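Local coordinates for RsbT co-antagonist protein RsbRA (Bacillus subtilis, PDB 2BNL) that acts in the stressosome as a positive regulator of sigma-B under salt and heat stress, stimulating RsbT kinase activity toward RsbS in vitro, at residues N16-L19 and Q20-D24; L29-E33 and S34-T38; Q40-E43 and N44-K47. All coordinates share one frame; numbering follows the deposited sequence.

The three contacts come in series along the chain and trace one helix-loop-helix path through the N-terminal domain, an all-helical nonheme globin. Contact 1 is a turn in the first half of helix 15-30, contact 2 the end of that helix with the loop after it, and contact 3 an early turn of helix 39-54. Centres of contacts 1 and 3 lie about 9 Å apart, because the two helices pack on each other: L19 meets E43, and T23 faces S46. Contact 2 sits at the surface, about 17 Å from contact 1 and 14 Å from contact 3, centre to centre. There a hydrogen bond between L37 N and Y42 OH ties loop to helix.

Contact 1 of 3, residues N16-L19 and Q20-D24; sequences NELL and QLWTD
Q20 opens the run with its N bonded to N16 O, while its chain, bent at chi2, carries the amide away from the preceding turn. L21 N goes to E17 O, and its CD2 meets L18 CD2 at 4.1 Å, two branched ends touching on the side where helix 81-100 packs. W22 N bonds L18 O at 2.9 Å, and the indole lies back over the previous turn with CG beside its own backbone N (chi1 -66°). L18 CB stands over the six-membered ring, 4.2 Å from its centroid and 6° off the normal, a CH-pi contact; F91 also stacks on the indole. T23 grips L19 O twice, N at 2.9 Å and OG1 at 2.7 Å, from opposite faces of the carbonyl plane. OG1 also has a weak bond to S46 OG. A valine here has no hydroxyl, and would probably leave L19 O with its backbone bond alone and S46 OG without its weak partner. These i to i+4 bonds are those of a regular alpha-helix, and a threonine hydroxyl turned back onto the i-4 carbonyl is a familiar helix feature; here it lies where helices 15-30 and 39-54 of this globin-like domain pack together.

Contact 2 of 3, residues L29-E33 and S34-T38; sequences LSEQE and SYQLT
Q36 folds back onto S30 where helix 15-30 gives way to the loop leading into helix 39-54, and a type I beta turn from S30 to E33 starts the change of direction. The turn is closed by E33 N bonding S30 O at 2.8 Å. A second donor reaches the same oxygen: Q36 NE2 lies 2.9 Å from S30 O in a nearly straight bond (167°). It comes from above the carbonyl plane, on the opposite face from E33 N, whereas S30 O itself sits close to the plane of the Q36 amide. The glutamine gets there through a bend at chi2 (72°), which brings NE2 back to S30 O. E33 O is also near, 3.2 Å from Q36 NE2.

The aliphatic part of Q36 is used as well. Its CG rests 3.3 Å from S30 OG, but that hydroxyl spends its polar reach on K27 O one turn earlier in the helix. Beyond it, the carboxylate of E31 lies over the Q36 amide, the two planes 14° apart and stacked, with E31 OE1 4.0 Å from Q36 CD. Y35 points away from the turn and its OH bonds I77 O, which probably helps to fix the loop. At the far end T38 is the N-cap of the next helix, with OG1 bonded to V41 N.

Chemically, one side-chain amide does the work of a backbone donor: two N-H groups share S30 O, one from the backbone of the turn and one from the Q36 side chain. The NE2 bond probably limits rotation of the Q36 amide, with E31 lying over it, although the site is largely exposed and solvent could compete there.

Contact 3 of 3, residues Q40-E43 and N44-K47; sequences QVYE and NISK
Q40 and N44, one turn apart on helix 39-54, are joined twice. N44 N bonds Q40 O at 3.0 Å, and Q40 NE2 returns the link by giving a hydrogen to N44 OD1 at 2.8 Å (162°). The side-chain bond comes from above the N44 carbonyl plane, with the two amides turned 47° to each other, while OD1 lies close to the plane of the donating amide. Q40 can reach because its CG stands opposite the backbone N (chi1 -166°) and the chain then bends at chi2, swinging NE2 across to the next turn. The same NE2 has a weak bond to E43 OE2 at 3.2 Å, so one amide nitrogen serves two acceptors.

Y42 O also receives two donors. S46 N and S46 OG are each 3.0 Å from it, OG lying beside the backbone N of S46, on the side where T23 of helix 15-30 packs. The remaining backbone bonds are I45 N to V41 O and K47 N to E43 O. V41 O has a second, weak partner in R73 of helix 64-76. Y42 OH is taken up by its hydrogen bond with L37 N, and K47 NZ by a salt bridge to D51.

On the apolar side I45 CD1 meets both V41 CG1 and Y42 CD1, at 4.3 Å each.

The hydroxyl of buried S46 is thus satisfied by Y42 O, with a merely weak bond to the neighbouring helix, whereas the Q40 amide, E43 carboxylate and N44 amide form a small polar cluster in which the Q40 N-H groups serve N44 firmly and may lend the E43 carboxylate a weak bond.

Contact 1 of 3, residues N16-L19 and Q20-D24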
loop_
_atom_site.group_PDB
_atom_site.type_symbol
_atom_site.label_atom_id
_atom_site.label_comp_id
_atom_site.label_asym_id
_atom_site.label_seq_id
_atom_site.Cartn_x
_atom_site.Cartn_y
_atom_site.Cartn_z
ATOM N N ASN A 16 -22.551 -7.775 -3.668
ATOM C CA ASN A 16 -22.539 -8.358 -5.045
ATOM C C ASN A 16 -21.924 -7.425 -6.056
ATOM O O ASN A 16 -21.142 -7.869 -6.916
ATOM C CB ASN A 16 -23.943 -8.912 -5.415
ATOM C CG ASN A 16 -24.299 -10.241 -4.561
ATOM O OD1 ASN A 16 -23.360 -11.001 -4.065
ATOM N ND2 ASN A 16 -25.591 -10.497 -4.360
ATOM N N GLU A 17 -22.231 -6.139 -5.951
ATOM C CA GLU A 17 -21.666 -5.134 -6.835
ATOM C C GLU A 17 -20.145 -5.059 -6.701
ATOM O O GLU A 17 -19.398 -4.959 -7.681
ATOM C CB GLU A 17 -22.164 -3.708 -6.525
ATOM C CG GLU A 17 -23.518 -3.352 -7.032
ATOM C CD GLU A 17 -23.710 -1.749 -7.344
ATOM O OE1 GLU A 17 -22.783 -0.880 -7.033
ATOM O OE2 GLU A 17 -24.824 -1.393 -7.934
ATOM N N LEU A 18 -19.660 -5.022 -5.449
ATOM C CA LEU A 18 -18.235 -4.944 -5.239
ATOM C C LEU A 18 -17.485 -6.174 -5.728
ATOM O O LEU A 18 -16.436 -6.057 -6.249
ATOM C CB LEU A 18 -17.933 -4.644 -3.766
ATOM C CG LEU A 18 -18.407 -3.267 -3.315
ATOM C CD1 LEU A 18 -18.180 -2.980 -1.738
ATOM C CD2 LEU A 18 -17.612 -2.177 -4.090
ATOM N N LEU A 19 -18.049 -7.333 -5.547
ATOM C CA LEU A 19 -17.475 -8.563 -5.942
ATOM C C LEU A 19 -17.226 -8.477 -7.494
ATOM O O LEU A 19 -16.188 -8.899 -7.957
ATOM C CB LEU A 19 -18.310 -9.765 -5.504
ATOM C CG LEU A 19 -18.100 -11.219 -6.139
ATOM C CD1 LEU A 19 -16.813 -12.073 -5.823
ATOM C CD2 LEU A 19 -19.222 -12.174 -5.891
ATOM N N GLN A 20 -18.254 -8.026 -8.215
ATOM C CA GLN A 20 -18.151 -7.903 -9.685
ATOM C C GLN A 20 -17.095 -6.869 -10.065
ATOM O O GLN A 20 -16.292 -7.088 -10.934
ATOM C CB GLN A 20 -19.556 -7.554 -10.243
ATOM C CG GLN A 20 -19.588 -7.196 -11.779
ATOM C CD GLN A 20 -19.139 -8.355 -12.702
ATOM O OE1 GLN A 20 -18.865 -9.497 -12.222
ATOM N NE2 GLN A 20 -19.053 -8.061 -14.075
ATOM N N LEU A 21 -17.115 -5.722 -9.404
ATOM C CA LEU A 21 -16.153 -4.678 -9.664
ATOM C C LEU A 21 -14.675 -5.147 -9.475
ATOM O O LEU A 21 -13.825 -4.886 -10.296
ATOM C CB LEU A 21 -16.459 -3.524 -8.705
ATOM C CG LEU A 21 -15.701 -2.251 -8.901
ATOM C CD1 LEU A 21 -16.209 -1.529 -10.195
ATOM C CD2 LEU A 21 -15.891 -1.328 -7.701
ATOM N N TRP A 22 -14.423 -5.770 -8.344
ATOM C CA TRP A 22 -13.128 -6.284 -7.999
ATOM C C TRP A 22 -12.697 -7.464 -8.840
ATOM O O TRP A 22 -11.546 -7.558 -9.175
ATOM C CB TRP A 22 -13.053 -6.543 -6.479
ATOM C CG TRP A 22 -13.143 -5.290 -5.755
ATOM C CD1 TRP A 22 -13.014 -4.053 -6.256
ATOM C CD2 TRP A 22 -13.477 -5.123 -4.362
ATOM N NE1 TRP A 22 -13.179 -3.122 -5.254
ATOM C CE2 TRP A 22 -13.442 -3.764 -4.088
ATOM C CE3 TRP A 22 -13.793 -6.014 -3.331
ATOM C CZ2 TRP A 22 -13.724 -3.244 -2.816
ATOM C CZ3 TRP A 22 -14.063 -5.482 -2.083
ATOM C CH2 TRP A 22 -14.018 -4.127 -1.858
ATOM N N THR A 23 -13.641 -8.339 -9.217
ATOM C CA THR A 23 -13.344 -9.428 -10.116
ATOM C C THR A 23 -12.902 -8.862 -11.465
ATOM O O THR A 23 -11.938 -9.294 -12.057
ATOM C CB THR A 23 -14.578 -10.407 -10.221
ATOM O OG1 THR A 23 -14.808 -10.981 -8.929
ATOM C CG2 THR A 23 -14.195 -11.558 -11.191
ATOM N N ASP A 24 -13.620 -7.879 -11.953
ATOM C CA ASP A 24 -13.273 -7.211 -13.206
ATOM C C ASP A 24 -11.965 -6.510 -13.160
ATOM O O ASP A 24 -11.233 -6.494 -14.144
ATOM C CB ASP A 24 -14.377 -6.223 -13.652
ATOM C CG ASP A 24 -15.670 -6.926 -14.055
ATOM O OD1 ASP A 24 -15.718 -8.190 -14.252
ATOM O OD2 ASP A 24 -16.686 -6.214 -14.090
#

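Contact 2 of 3, residues L29-E33 and S34-T38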
loop_
_atom_site.group_PDB
_atom_site.type_symbol
_atom_site.label_atom_id
_atom_site.label_comp_id
_atom_site.label_asym_id
_atom_site.label_seq_id
_atom_site.Cartn_x
_atom_site.Cartn_y
_atom_site.Cartn_z
ATOM N N LEU A 29 -6.316 -6.471 -14.877
ATOM C CA LEU A 29 -4.917 -6.492 -14.566
ATOM C C LEU A 29 -4.208 -7.731 -15.062
ATOM O O LEU A 29 -3.008 -7.638 -15.491
ATOM C CB LEU A 29 -4.688 -6.304 -13.057
ATOM C CG LEU A 29 -5.047 -4.959 -12.479
ATOM C CD1 LEU A 29 -5.042 -5.045 -10.931
ATOM C CD2 LEU A 29 -4.109 -3.926 -12.975
ATOM N N SER A 30 -4.907 -8.870 -15.026
ATOM C CA SER A 30 -4.268 -10.138 -15.464
ATOM C C SER A 30 -3.872 -10.130 -16.959
ATOM O O SER A 30 -2.979 -10.833 -17.365
ATOM C CB SER A 30 -5.143 -11.374 -15.168
ATOM O OG SER A 30 -6.292 -11.447 -15.987
ATOM N N GLU A 31 -4.608 -9.347 -17.731
ATOM C CA GLU A 31 -4.351 -9.169 -19.158
ATOM C C GLU A 31 -3.009 -8.596 -19.478
ATOM O O GLU A 31 -2.512 -8.811 -20.565
ATOM C CB GLU A 31 -5.455 -8.348 -19.775
ATOM C CG GLU A 31 -6.745 -9.091 -19.873
ATOM C CD GLU A 31 -6.711 -10.310 -20.900
ATOM O OE1 GLU A 31 -5.768 -10.493 -21.779
ATOM O OE2 GLU A 31 -7.687 -11.076 -20.847
ATOM N N GLN A 32 -2.374 -7.947 -18.530
ATOM C CA GLN A 32 -1.020 -7.489 -18.679
ATOM C C GLN A 32 -0.006 -8.497 -18.135
ATOM O O GLN A 32 1.178 -8.194 -18.134
ATOM C CB GLN A 32 -0.806 -6.163 -17.883
ATOM C CG GLN A 32 -1.690 -4.976 -18.302
ATOM C CD GLN A 32 -1.689 -4.762 -19.859
ATOM O OE1 GLN A 32 -2.752 -4.734 -20.485
ATOM N NE2 GLN A 32 -0.498 -4.621 -20.466
ATOM N N GLU A 33 -0.421 -9.638 -17.597
ATOM C CA GLU A 33 0.533 -10.604 -17.076
ATOM C C GLU A 33 0.740 -11.666 -18.208
ATOM O O GLU A 33 0.085 -11.616 -19.260
ATOM C CB GLU A 33 0.055 -11.267 -15.790
ATOM C CG GLU A 33 -0.225 -10.373 -14.507
ATOM C CD GLU A 33 0.942 -9.479 -13.965
ATOM O OE1 GLU A 33 1.893 -10.015 -13.289
ATOM O OE2 GLU A 33 0.815 -8.225 -14.120
ATOM N N SER A 34 1.626 -12.634 -17.966
ATOM C CA SER A 34 2.006 -13.626 -19.028
ATOM C C SER A 34 0.951 -14.751 -19.160
ATOM O O SER A 34 0.876 -15.447 -20.164
ATOM C CB SER A 34 3.404 -14.227 -18.734
ATOM O OG SER A 34 3.571 -14.317 -17.321
ATOM N N TYR A 35 0.096 -14.881 -18.154
ATOM C CA TYR A 35 -0.996 -15.807 -18.295
ATOM C C TYR A 35 -2.173 -15.224 -17.475
ATOM O O TYR A 35 -1.961 -14.405 -16.535
ATOM C CB TYR A 35 -0.594 -17.219 -17.848
ATOM C CG TYR A 35 -0.151 -17.376 -16.393
ATOM C CD1 TYR A 35 -1.052 -17.432 -15.394
ATOM C CD2 TYR A 35 1.195 -17.435 -16.042
ATOM C CE1 TYR A 35 -0.682 -17.580 -14.077
ATOM C CE2 TYR A 35 1.586 -17.595 -14.655
ATOM C CZ TYR A 35 0.658 -17.635 -13.706
ATOM O OH TYR A 35 0.997 -17.815 -12.354
ATOM N N GLN A 36 -3.371 -15.647 -17.879
ATOM C CA GLN A 36 -4.578 -15.350 -17.123
ATOM C C GLN A 36 -5.115 -16.632 -16.496
ATOM O O GLN A 36 -5.138 -17.716 -17.115
ATOM C CB GLN A 36 -5.617 -14.634 -17.984
ATOM C CG GLN A 36 -5.128 -13.246 -18.560
ATOM C CD GLN A 36 -4.079 -13.424 -19.662
ATOM O OE1 GLN A 36 -4.298 -14.217 -20.562
ATOM N NE2 GLN A 36 -2.938 -12.732 -19.563
ATOM N N LEU A 37 -5.493 -16.523 -15.227
ATOM C CA LEU A 37 -6.242 -17.569 -14.594
ATOM C C LEU A 37 -7.742 -17.472 -15.034
ATOM O O LEU A 37 -8.109 -16.621 -15.859
ATOM C CB LEU A 37 -6.043 -17.567 -13.094
ATOM C CG LEU A 37 -4.546 -17.667 -12.776
ATOM C CD1 LEU A 37 -4.248 -17.406 -11.320
ATOM C CD2 LEU A 37 -3.939 -19.010 -13.275
ATOM N N THR A 38 -8.611 -18.248 -14.368
ATOM C CA THR A 38 -9.975 -18.311 -14.757
ATOM C C THR A 38 -10.783 -17.197 -14.079
ATOM O O THR A 38 -10.424 -16.749 -12.974
ATOM C CB THR A 38 -10.579 -19.670 -14.461
ATOM O OG1 THR A 38 -10.607 -19.874 -13.062
ATOM C CG2 THR A 38 -9.713 -20.718 -15.140
#

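Contact 3 of 3, residues Q40-E43 and N44-K47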
loop_
_atom_site.group_PDB
_atom_site.type_symbol
_atom_site.label_atom_id
_atom_site.label_comp_id
_atom_site.label_asym_id
_atom_site.label_seq_id
_atom_site.Cartn_x
_atom_site.Cartn_y
_atom_site.Cartn_z
ATOM N N GLN A 40 -13.519 -17.755 -12.317
ATOM C CA GLN A 40 -13.769 -18.255 -10.999
ATOM C C GLN A 40 -12.610 -18.055 -10.014
ATOM O O GLN A 40 -12.877 -17.809 -8.879
ATOM C CB GLN A 40 -14.197 -19.714 -11.020
ATOM C CG GLN A 40 -14.766 -20.131 -9.709
ATOM C CD GLN A 40 -16.147 -19.496 -9.471
ATOM O OE1 GLN A 40 -17.011 -19.683 -10.274
ATOM N NE2 GLN A 40 -16.332 -18.743 -8.350
ATOM N N VAL A 41 -11.344 -18.195 -10.445
ATOM C CA VAL A 41 -10.218 -17.988 -9.572
ATOM C C VAL A 41 -10.243 -16.540 -9.107
ATOM O O VAL A 41 -10.124 -16.256 -7.914
ATOM C CB VAL A 41 -8.877 -18.363 -10.232
ATOM C CG1 VAL A 41 -7.769 -17.842 -9.520
ATOM C CG2 VAL A 41 -8.764 -19.884 -10.250
ATOM N N TYR A 42 -10.479 -15.625 -10.030
ATOM C CA TYR A 42 -10.456 -14.181 -9.618
ATOM C C TYR A 42 -11.654 -13.822 -8.790
ATOM O O TYR A 42 -11.514 -13.056 -7.759
ATOM C CB TYR A 42 -10.277 -13.285 -10.860
ATOM C CG TYR A 42 -8.998 -13.509 -11.644
ATOM C CD1 TYR A 42 -7.756 -13.410 -11.045
ATOM C CD2 TYR A 42 -9.008 -13.812 -12.998
ATOM C CE1 TYR A 42 -6.549 -13.584 -11.729
ATOM C CE2 TYR A 42 -7.794 -13.999 -13.670
ATOM C CZ TYR A 42 -6.587 -13.889 -13.025
ATOM O OH TYR A 42 -5.420 -14.115 -13.714
ATOM N N GLU A 43 -12.825 -14.378 -9.145
ATOM C CA GLU A 43 -13.997 -14.205 -8.300
ATOM C C GLU A 43 -13.778 -14.692 -6.841
ATOM O O GLU A 43 -14.157 -14.051 -5.906
ATOM C CB GLU A 43 -15.232 -14.845 -8.949
ATOM C CG GLU A 43 -16.483 -14.697 -8.127
ATOM C CD GLU A 43 -17.690 -15.478 -8.668
ATOM O OE1 GLU A 43 -17.896 -15.394 -9.889
ATOM O OE2 GLU A 43 -18.349 -16.247 -7.881
ATOM N N ASN A 44 -13.151 -15.824 -6.710
ATOM C CA ASN A 44 -12.891 -16.424 -5.428
ATOM C C ASN A 44 -11.923 -15.579 -4.597
ATOM O O ASN A 44 -12.037 -15.494 -3.400
ATOM C CB ASN A 44 -12.369 -17.845 -5.582
ATOM C CG ASN A 44 -13.421 -18.842 -5.930
ATOM O OD1 ASN A 44 -14.585 -18.540 -6.144
ATOM N ND2 ASN A 44 -12.981 -20.055 -6.095
ATOM N N ILE A 45 -10.946 -15.000 -5.253
ATOM C CA ILE A 45 -10.103 -13.985 -4.597
ATOM C C ILE A 45 -10.854 -12.754 -4.094
ATOM O O ILE A 45 -10.660 -12.360 -2.939
ATOM C CB ILE A 45 -8.945 -13.496 -5.529
ATOM C CG1 ILE A 45 -7.965 -14.631 -5.776
ATOM C CG2 ILE A 45 -8.283 -12.272 -4.920
ATOM C CD1 ILE A 45 -7.123 -14.423 -6.957
ATOM N N SER A 46 -11.729 -12.186 -4.930
ATOM C CA SER A 46 -12.545 -11.057 -4.526
ATOM C C SER A 46 -13.441 -11.421 -3.383
ATOM O O SER A 46 -13.630 -10.597 -2.511
ATOM C CB SER A 46 -13.343 -10.542 -5.693
ATOM O OG SER A 46 -12.384 -10.389 -6.735
ATOM N N LYS A 47 -14.031 -12.613 -3.430
ATOM C CA LYS A 47 -14.920 -13.058 -2.369
ATOM C C LYS A 47 -14.155 -13.276 -1.047
ATOM O O LYS A 47 -14.683 -12.908 0.001
ATOM C CB LYS A 47 -15.768 -14.302 -2.815
ATOM C CG LYS A 47 -16.567 -14.935 -1.667
ATOM C CD LYS A 47 -17.579 -14.016 -1.067
ATOM C CE LYS A 47 -18.621 -14.797 -0.062
ATOM N NZ LYS A 47 -19.086 -13.875 0.995
#